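BtGH115A (Bacteroides thetaiotaomicron, PDB 5BY3) probably hydrolyses 4-O-methyl-alpha-glucuronic acid linkages in decorated arabinogalactans, as a glycoside hydrolase of family GH115. Local coordinates at residues K312-L315 with D316-V320; G324-E327 with K328-K332; K332-T335 with Q336-Q339; Q356-E359 with D360-L363. All blocks are in the same frame, centred on the assembly; numbering follows the deposited sequence.

How the contacts relate
All four contacts lie in one part of the eight-stranded parallel barrel, and each is partly buried. Contacts 1 and 2 sit on the same helix, 308-329, their centres about 17 Å apart; both combine backbone helix bonds and apolar pairs on the packed side with charged groups toward solvent. Contact 3 shares Lys332 with contact 2 and carries the chain by polar turns to the strand that begins at Gln339. Contact 4 is the turn ahead of the next strand, with apolar contacts among two valines and a leucine. It packs against the helix of contact 1 through Phe319 and joins contact 3 where Gln339 and Thr362 run beside each other.

Contact 1: K312-L315 with D316-V320; sequences KAVL and DRVFV
Rotations about CA-CB lay Asp316 and Phe319 back over the preceding turn of one helix: in each, CG stands beside the backbone N and anti to the carbonyl carbon (chi1 -60° in Asp316, -66° in Phe319). This is i to i+4 packing within helix 308-329, an outer helix of the (beta/alpha)8 barrel. Asp316 N donates to Lys312 O over 3.2 Å in an almost straight bond. The Asp316 carboxylate also leans over that carbonyl, two acceptors side by side without a bond. Lys312 and Asp316 are oppositely charged but not paired: NZ remains 4.7 Å from OD2 and is instead hydrogen-bonded to Gly354 O. An alanine in place of Asp316 would probably leave the lysine ammonium, still bonded to Gly354 O, without this nearby opposite charge. Val318 N bonds to Val314 O at 2.9 Å. The two valines lie side by side and point the same way, CG1 of Val314 4.2 Å from CG2 of Val318, on the side of the helix that meets helix 265-283. Leu315, which packs on Ile350 and Leu355, brings CB to 4.4 Å from Phe319 CZ. Its carbonyl has two roles: Leu315 O accepts from Phe319 N at 2.6 Å and sits 3.4 Å above one face of the Phe319 ring, offset toward the rim.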
loop_
_atom_site.group_PDB
_atom_site.type_symbol
_atom_site.label_atom_id
_atom_site.label_comp_id
_atom_site.label_asym_id
_atom_site.label_seq_id
_atom_site.Cartn_x
_atom_site.Cartn_y
_atom_site.Cartn_z
ATOM N N LYS A 312 -9.899 -12.891 26.215
ATOM C CA LYS A 312 -10.289 -11.537 26.693
ATOM C C LYS A 312 -9.761 -11.216 28.091
ATOM O O LYS A 312 -9.188 -10.140 28.309
ATOM C CB LYS A 312 -11.815 -11.346 26.663
ATOM C CG LYS A 312 -12.280 -9.946 26.259
ATOM C CD LYS A 312 -13.722 -9.642 26.671
ATOM C CE LYS A 312 -13.787 -8.951 28.032
ATOM N NZ LYS A 312 -15.044 -8.168 28.173
ATOM N N ALA A 313 -9.963 -12.150 29.024
ATOM C CA ALA A 313 -9.377 -12.103 30.363
ATOM C C ALA A 313 -7.876 -11.801 30.334
ATOM O O ALA A 313 -7.359 -11.076 31.215
ATOM C CB ALA A 313 -9.638 -13.425 31.083
ATOM N N VAL A 314 -7.193 -12.359 29.320
ATOM C CA VAL A 314 -5.715 -12.228 29.126
ATOM C C VAL A 314 -5.325 -10.771 28.879
ATOM O O VAL A 314 -4.500 -10.199 29.595
ATOM C CB VAL A 314 -5.174 -13.088 27.928
ATOM C CG1 VAL A 314 -3.669 -12.875 27.704
ATOM C CG2 VAL A 314 -5.473 -14.566 28.115
ATOM N N LEU A 315 -5.944 -10.205 27.853
ATOM C CA LEU A 315 -5.645 -8.874 27.358
ATOM C C LEU A 315 -5.872 -7.794 28.415
ATOM O O LEU A 315 -5.000 -6.927 28.605
ATOM C CB LEU A 315 -6.467 -8.599 26.089
ATOM C CG LEU A 315 -6.254 -9.545 24.897
ATOM C CD1 LEU A 315 -7.188 -9.196 23.766
ATOM C CD2 LEU A 315 -4.810 -9.572 24.382
ATOM N N ASP A 316 -7.023 -7.873 29.104
ATOM C CA ASP A 316 -7.323 -7.039 30.279
ATOM C C ASP A 316 -6.130 -7.028 31.236
ATOM O O ASP A 316 -5.713 -5.961 31.677
ATOM C CB ASP A 316 -8.608 -7.520 30.986
ATOM C CG ASP A 316 -9.864 -7.471 30.075
ATOM O OD1 ASP A 316 -9.964 -6.557 29.228
ATOM O OD2 ASP A 316 -10.775 -8.335 30.222
ATOM N N ARG A 317 -5.541 -8.203 31.494
ATOM C CA ARG A 317 -4.366 -8.326 32.378
ATOM C C ARG A 317 -3.148 -7.681 31.723
ATOM O O ARG A 317 -2.321 -7.038 32.389
ATOM C CB ARG A 317 -4.085 -9.809 32.752
ATOM C CG ARG A 317 -2.918 -10.053 33.732
ATOM C CD ARG A 317 -3.241 -11.071 34.825
ATOM N NE ARG A 317 -4.499 -10.748 35.519
ATOM C CZ ARG A 317 -4.647 -9.836 36.495
ATOM N NH1 ARG A 317 -3.610 -9.131 36.949
ATOM N NH2 ARG A 317 -5.848 -9.618 37.031
ATOM N N VAL A 318 -3.068 -7.844 30.410
ATOM C CA VAL A 318 -1.926 -7.394 29.631
ATOM C C VAL A 318 -1.914 -5.867 29.487
ATOM O O VAL A 318 -0.888 -5.249 29.708
ATOM C CB VAL A 318 -1.895 -8.142 28.271
ATOM C CG1 VAL A 318 -1.178 -7.362 27.184
ATOM C CG2 VAL A 318 -1.278 -9.514 28.465
ATOM N N PHE A 319 -3.047 -5.262 29.140
ATOM C CA PHE A 319 -3.117 -3.794 29.021
ATOM C C PHE A 319 -2.627 -3.096 30.294
ATOM O O PHE A 319 -1.776 -2.193 30.237
ATOM C CB PHE A 319 -4.541 -3.332 28.739
ATOM C CG PHE A 319 -5.085 -3.746 27.405
ATOM C CD1 PHE A 319 -4.241 -4.129 26.346
ATOM C CD2 PHE A 319 -6.454 -3.669 27.175
ATOM C CE1 PHE A 319 -4.759 -4.465 25.106
ATOM C CE2 PHE A 319 -6.987 -4.015 25.926
ATOM C CZ PHE A 319 -6.132 -4.401 24.885
ATOM N N VAL A 320 -3.140 -3.563 31.433
ATOM C CA VAL A 320 -2.913 -2.928 32.730
ATOM C C VAL A 320 -1.430 -2.905 33.066
ATOM O O VAL A 320 -0.925 -1.879 33.520
ATOM C CB VAL A 320 -3.812 -3.547 33.855
ATOM C CG1 VAL A 320 -3.456 -3.001 35.225
ATOM C CG2 VAL A 320 -5.300 -3.290 33.583
#

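Contact 2: G324-E327 with K328-K332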
loop_
_atom_site.group_PDB
_atom_site.type_symbol
_atom_site.label_atom_id
_atom_site.label_comp_id
_atom_site.label_asym_id
_atom_site.label_seq_id
_atom_site.Cartn_x
_atom_site.Cartn_y
_atom_site.Cartn_z
ATOM N N GLY A 324 1.183 0.168 32.644
ATOM C CA GLY A 324 2.043 0.212 33.814
ATOM C C GLY A 324 3.474 0.600 33.529
ATOM O O GLY A 324 3.994 1.516 34.166
ATOM N N LEU A 325 4.126 -0.079 32.589
ATOM C CA LEU A 325 5.547 0.216 32.291
ATOM C C LEU A 325 5.729 1.608 31.680
ATOM O O LEU A 325 6.758 2.270 31.873
ATOM C CB LEU A 325 6.130 -0.795 31.306
ATOM C CG LEU A 325 6.336 -2.219 31.775
ATOM C CD1 LEU A 325 6.040 -3.241 30.654
ATOM C CD2 LEU A 325 7.747 -2.318 32.303
ATOM N N LEU A 326 4.724 2.001 30.908
ATOM C CA LEU A 326 4.665 3.287 30.254
ATOM C C LEU A 326 4.539 4.417 31.281
ATOM O O LEU A 326 5.355 5.367 31.217
ATOM C CB LEU A 326 3.538 3.292 29.204
ATOM C CG LEU A 326 3.683 2.334 27.983
ATOM C CD1 LEU A 326 2.568 2.592 26.991
ATOM C CD2 LEU A 326 5.037 2.416 27.283
ATOM N N GLU A 327 3.566 4.294 32.218
ATOM C CA GLU A 327 3.514 5.097 33.486
ATOM C C GLU A 327 4.881 5.268 34.166
ATOM O O GLU A 327 5.355 6.393 34.329
ATOM C CB GLU A 327 2.514 4.557 34.510
ATOM C CG GLU A 327 1.057 4.628 34.075
ATOM C CD GLU A 327 0.053 4.775 35.214
ATOM O OE1 GLU A 327 0.452 5.120 36.354
ATOM O OE2 GLU A 327 -1.160 4.578 34.950
ATOM N N LYS A 328 5.520 4.151 34.492
ATOM C CA LYS A 328 6.805 4.117 35.184
ATOM C C LYS A 328 8.067 4.613 34.414
ATOM O O LYS A 328 8.919 5.242 35.037
ATOM C CB LYS A 328 7.004 2.704 35.791
ATOM C CG LYS A 328 8.349 2.378 36.432
ATOM C CD LYS A 328 8.213 1.007 37.062
ATOM C CE LYS A 328 9.373 0.637 37.969
ATOM N NZ LYS A 328 8.964 -0.526 38.802
ATOM N N TYR A 329 8.211 4.343 33.110
ATOM C CA TYR A 329 9.422 4.822 32.381
ATOM C C TYR A 329 9.235 5.892 31.289
ATOM O O TYR A 329 10.228 6.508 30.852
ATOM C CB TYR A 329 10.274 3.676 31.803
ATOM C CG TYR A 329 10.612 2.606 32.778
ATOM C CD1 TYR A 329 11.760 2.692 33.574
ATOM C CD2 TYR A 329 9.784 1.492 32.921
ATOM C CE1 TYR A 329 12.070 1.694 34.499
ATOM C CE2 TYR A 329 10.084 0.491 33.837
ATOM C CZ TYR A 329 11.225 0.596 34.624
ATOM O OH TYR A 329 11.506 -0.408 35.524
ATOM N N VAL A 330 8.006 6.105 30.812
ATOM C CA VAL A 330 7.839 7.033 29.677
ATOM C C VAL A 330 7.159 8.326 30.117
ATOM O O VAL A 330 7.717 9.409 29.914
ATOM C CB VAL A 330 7.166 6.413 28.395
ATOM C CG1 VAL A 330 7.259 7.365 27.202
ATOM C CG2 VAL A 330 7.789 5.073 28.001
ATOM N N ASN A 331 5.979 8.226 30.724
ATOM C CA ASN A 331 5.223 9.426 31.078
ATOM C C ASN A 331 4.191 9.123 32.142
ATOM O O ASN A 331 3.385 8.205 31.982
ATOM C CB ASN A 331 4.558 10.004 29.824
ATOM C CG ASN A 331 4.088 11.433 30.001
ATOM O OD1 ASN A 331 3.426 11.776 30.993
ATOM N ND2 ASN A 331 4.383 12.270 29.001
ATOM N N LYS A 332 4.203 9.905 33.217
ATOM C CA LYS A 332 3.315 9.654 34.343
ATOM C C LYS A 332 1.820 9.725 33.961
ATOM O O LYS A 332 1.008 8.995 34.525
ATOM C CB LYS A 332 3.675 10.545 35.537
ATOM C CG LYS A 332 3.144 10.035 36.883
ATOM C CD LYS A 332 3.587 8.607 37.239
ATOM C CE LYS A 332 2.729 8.003 38.353
ATOM N NZ LYS A 332 2.736 6.509 38.358
#
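The backbone of Gly324-Glu327 continues helix 308-329 through Lys328 and Tyr329; further on, the chain leaves it for a loop. Lys328 N and Tyr329 N donate four residues back, to Gly324 O and Leu325 O, as in any alpha helix. Leu326 O takes two donors, from opposite faces of its carbonyl plane: Val330 N at 2.8 Å and Asn331 N at 3.0 Å. The Asn331 bond spans five residues, a pi-type i+5 to i bond alongside the alpha-type one from Val330. Glu327 CA also makes a CA-H...O contact with Asn331 O, 3.5 Å long. Among the side chains, Leu326 and Val330 run alongside each other, with CD2 of Leu326 3.9 Å from CG2 of Val330. Leu325 CD2 approaches Tyr329 CE2 at 4.0 Å, the two side chains slanting past one another. Leu325 O lies at the edge of the Tyr329 ring, near its plane, while CG of Lys328 rests over one face. Glu327 reaches Lys332 in a weak salt bridge, OE1 to NZ 3.3 Å. The lysine bends at its second torsion (chi2 56°), which folds the chain back toward the helix. Tyr329 OH is hydrogen-bonded to Glu277, joining the helix end to helix 265-283, and Leu326 and Val330 both pack on Tyr290 of strand 290-291.

Contact 3: K332-T335 with Q336-Q339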
loop_
_atom_site.group_PDB
_atom_site.type_symbol
_atom_site.label_atom_id
_atom_site.label_comp_id
_atom_site.label_asym_id
_atom_site.label_seq_id
_atom_site.Cartn_x
_atom_site.Cartn_y
_atom_site.Cartn_z
ATOM N N LYS A 332 4.203 9.905 33.217
ATOM C CA LYS A 332 3.315 9.654 34.343
ATOM C C LYS A 332 1.820 9.725 33.961
ATOM O O LYS A 332 1.008 8.995 34.525
ATOM C CB LYS A 332 3.675 10.545 35.537
ATOM C CG LYS A 332 3.144 10.035 36.883
ATOM C CD LYS A 332 3.587 8.607 37.239
ATOM C CE LYS A 332 2.729 8.003 38.353
ATOM N NZ LYS A 332 2.736 6.509 38.358
ATOM N N ASP A 333 1.473 10.583 32.996
ATOM C CA ASP A 333 0.162 10.519 32.328
ATOM C C ASP A 333 0.328 9.696 31.050
ATOM O O ASP A 333 1.104 10.090 30.156
ATOM C CB ASP A 333 -0.385 11.925 31.997
ATOM C CG ASP A 333 -1.861 11.908 31.512
ATOM O OD1 ASP A 333 -2.447 10.829 31.226
ATOM O OD2 ASP A 333 -2.452 13.005 31.401
ATOM N N VAL A 334 -0.381 8.565 30.965
ATOM C CA VAL A 334 -0.190 7.637 29.817
ATOM C C VAL A 334 -0.923 8.067 28.555
ATOM O O VAL A 334 -0.515 7.688 27.459
ATOM C CB VAL A 334 -0.415 6.110 30.099
ATOM C CG1 VAL A 334 0.805 5.507 30.755
ATOM C CG2 VAL A 334 -1.711 5.809 30.848
ATOM N N THR A 335 -1.971 8.872 28.728
ATOM C CA THR A 335 -2.695 9.506 27.621
ATOM C C THR A 335 -1.790 10.481 26.825
ATOM O O THR A 335 -2.187 10.971 25.766
ATOM C CB THR A 335 -3.994 10.218 28.105
ATOM O OG1 THR A 335 -3.660 11.421 28.808
ATOM C CG2 THR A 335 -4.815 9.326 29.037
ATOM N N GLN A 336 -0.582 10.737 27.340
ATOM C CA GLN A 336 0.465 11.496 26.632
ATOM C C GLN A 336 1.472 10.548 25.934
ATOM O O GLN A 336 2.434 11.007 25.301
ATOM C CB GLN A 336 1.194 12.540 27.550
ATOM C CG GLN A 336 0.348 13.519 28.417
ATOM C CD GLN A 336 -0.792 14.277 27.685
ATOM O OE1 GLN A 336 -1.967 13.914 27.807
ATOM N NE2 GLN A 336 -0.450 15.336 26.942
ATOM N N VAL A 337 1.262 9.235 26.054
ATOM C CA VAL A 337 2.106 8.235 25.364
ATOM C C VAL A 337 1.298 7.701 24.190
ATOM O O VAL A 337 0.175 7.227 24.396
ATOM C CB VAL A 337 2.488 7.039 26.256
ATOM C CG1 VAL A 337 3.500 6.157 25.551
ATOM C CG2 VAL A 337 3.063 7.492 27.589
ATOM N N PRO A 338 1.848 7.781 22.954
ATOM C CA PRO A 338 1.037 7.276 21.828
ATOM C C PRO A 338 0.965 5.719 21.756
ATOM O O PRO A 338 1.970 5.008 21.883
ATOM C CB PRO A 338 1.695 7.918 20.599
ATOM C CG PRO A 338 3.093 8.189 21.007
ATOM C CD PRO A 338 3.095 8.426 22.492
ATOM N N GLN A 339 -0.249 5.226 21.563
ATOM C CA GLN A 339 -0.548 3.826 21.761
ATOM C C GLN A 339 -1.449 3.265 20.669
ATOM O O GLN A 339 -2.383 3.923 20.226
ATOM C CB GLN A 339 -1.186 3.639 23.157
ATOM C CG GLN A 339 -0.135 3.604 24.272
ATOM C CD GLN A 339 -0.715 3.768 25.659
ATOM O OE1 GLN A 339 -1.223 2.818 26.251
ATOM N NE2 GLN A 339 -0.629 4.981 26.193
#
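Asp333 OD1 is gripped twice by Thr335, by OG1 at 2.8 Å and by the backbone N at 3.2 Å, both arriving from the same face of the carboxylate plane. The backbone bond defines an Asx turn. The hydroxyl can join it because OG1 stands between the backbone N and the carbonyl carbon of its own residue (chi1 73°). A valine in its place would keep the backbone bond but remove the hydroxyl, and the Asp333 carboxylate would probably be freer to turn. The turn continues as Gln336 N donates weakly to Asp333 O, over 3.3 Å, while the Gln336 chain crosses the aspartate, CG 4.0 Å from Asp333 CB. Val337 N closes the next turn on Val334 O at 2.7 Å. Further on, NE2 of Gln339 bonds to Val337 O at 3.0 Å; Val337 O lies close to the plane of the Gln339 amide, but NE2 approaches from above the Val337 carbonyl plane. OE1 of the same amide accepts from Arg323 of helix 308-329. This loop thus links that helix to strand 339-341: Val334 packs on Leu326 and Arg323, and Gln339 pairs through its backbone with Thr362 of strand 362-366.

Contact 4: Q356-E359 with D360-L363; sequences QVPE and DVTL
The carboxylate of Asp360 turns back on the Pro358 ring, its OD1 3.6 Å from CB of that ring, and Phe319 of helix 308-329 packs near the proline's CD. The carboxylate is brought there by a first torsion that sets CG between the backbone N and the carbonyl carbon (chi1 59°), and OD1 is also salt-bridged to Arg323. The motif is a type I beta turn from Pro358 to Val361, leading into strand 362-366 of the parallel barrel. It is closed by Val361 N donating to Pro358 O at 2.8 Å, with the donor tilted 30° from the carbonyl plane. Val357, just ahead of the turn, reaches Val361 and Leu363 with CG1. That methyl meets CB of Val361 at 3.9 Å, the two valines crossing at about a right angle, and CD2 of Leu363 at 4.0 Å. One branch of Val357 therefore ties the approach to the turn both to its last residue and to Leu363 in the strand. Val361 also packs on Phe341 of strand 339-341, continuing this apolar side into the neighbouring strand. One guanidinium, of Arg384, bonds Val357 O just before the turn through NH1 and Val361 O at its end through NH2. Val361 CG2 lies 4.3 Å from Pro358 CB and 3.4 Å from Pro358 O.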
loop_
_atom_site.group_PDB
_atom_site.type_symbol
_atom_site.label_atom_id
_atom_site.label_comp_id
_atom_site.label_asym_id
_atom_site.label_seq_id
_atom_site.Cartn_x
_atom_site.Cartn_y
_atom_site.Cartn_z
ATOM N N GLN A 356 -12.666 -4.154 26.478
ATOM C CA GLN A 356 -12.516 -2.735 26.792
ATOM C C GLN A 356 -11.090 -2.257 26.509
ATOM O O GLN A 356 -10.127 -2.767 27.088
ATOM C CB GLN A 356 -12.973 -2.413 28.234
ATOM C CG GLN A 356 -14.448 -2.710 28.538
ATOM C CD GLN A 356 -15.418 -2.232 27.458
ATOM O OE1 GLN A 356 -15.651 -1.041 27.291
ATOM N NE2 GLN A 356 -15.995 -3.175 26.726
ATOM N N VAL A 357 -10.960 -1.305 25.592
ATOM C CA VAL A 357 -9.643 -0.732 25.274
ATOM C C VAL A 357 -9.695 0.738 25.708
ATOM O O VAL A 357 -10.639 1.440 25.336
ATOM C CB VAL A 357 -9.280 -0.896 23.751
ATOM C CG1 VAL A 357 -7.867 -0.455 23.444
ATOM C CG2 VAL A 357 -9.407 -2.345 23.292
ATOM N N PRO A 358 -8.710 1.207 26.501
ATOM C CA PRO A 358 -8.761 2.590 27.023
ATOM C C PRO A 358 -8.809 3.616 25.915
ATOM O O PRO A 358 -8.063 3.496 24.920
ATOM C CB PRO A 358 -7.476 2.716 27.850
ATOM C CG PRO A 358 -7.134 1.298 28.213
ATOM C CD PRO A 358 -7.542 0.474 27.023
ATOM N N GLU A 359 -9.714 4.587 26.088
ATOM C CA GLU A 359 -10.169 5.540 25.038
ATOM C C GLU A 359 -9.057 6.303 24.285
ATOM O O GLU A 359 -9.248 6.713 23.131
ATOM C CB GLU A 359 -11.198 6.546 25.609
ATOM C CG GLU A 359 -12.433 5.942 26.293
ATOM C CD GLU A 359 -13.598 5.685 25.337
ATOM O OE1 GLU A 359 -14.115 6.634 24.694
ATOM O OE2 GLU A 359 -14.020 4.513 25.238
ATOM N N ASP A 360 -7.912 6.487 24.941
ATOM C CA ASP A 360 -6.777 7.168 24.339
ATOM C C ASP A 360 -6.033 6.285 23.307
ATOM O O ASP A 360 -5.351 6.807 22.429
ATOM C CB ASP A 360 -5.817 7.672 25.419
ATOM C CG ASP A 360 -5.280 6.551 26.317
ATOM O OD1 ASP A 360 -6.071 5.998 27.115
ATOM O OD2 ASP A 360 -4.064 6.240 26.235
ATOM N N VAL A 361 -6.188 4.963 23.418
ATOM C CA VAL A 361 -5.509 4.014 22.531
ATOM C C VAL A 361 -6.112 4.029 21.120
ATOM O O VAL A 361 -7.336 3.857 20.930
ATOM C CB VAL A 361 -5.427 2.587 23.130
ATOM C CG1 VAL A 361 -4.669 1.635 22.205
ATOM C CG2 VAL A 361 -4.769 2.623 24.502
ATOM N N THR A 362 -5.245 4.305 20.141
ATOM C CA THR A 362 -5.663 4.265 18.726
ATOM C C THR A 362 -6.112 2.859 18.371
ATOM O O THR A 362 -5.396 1.892 18.669
ATOM C CB THR A 362 -4.506 4.683 17.787
ATOM O OG1 THR A 362 -3.847 5.843 18.327
ATOM C CG2 THR A 362 -5.021 4.961 16.361
ATOM N N LEU A 363 -7.298 2.736 17.774
ATOM C CA LEU A 363 -7.759 1.417 17.300
ATOM C C LEU A 363 -7.362 1.218 15.818
ATOM O O LEU A 363 -7.785 1.987 14.940
ATOM C CB LEU A 363 -9.266 1.265 17.464
ATOM C CG LEU A 363 -9.933 1.318 18.854
ATOM C CD1 LEU A 363 -11.429 1.185 18.688
ATOM C CD2 LEU A 363 -9.438 0.245 19.821
#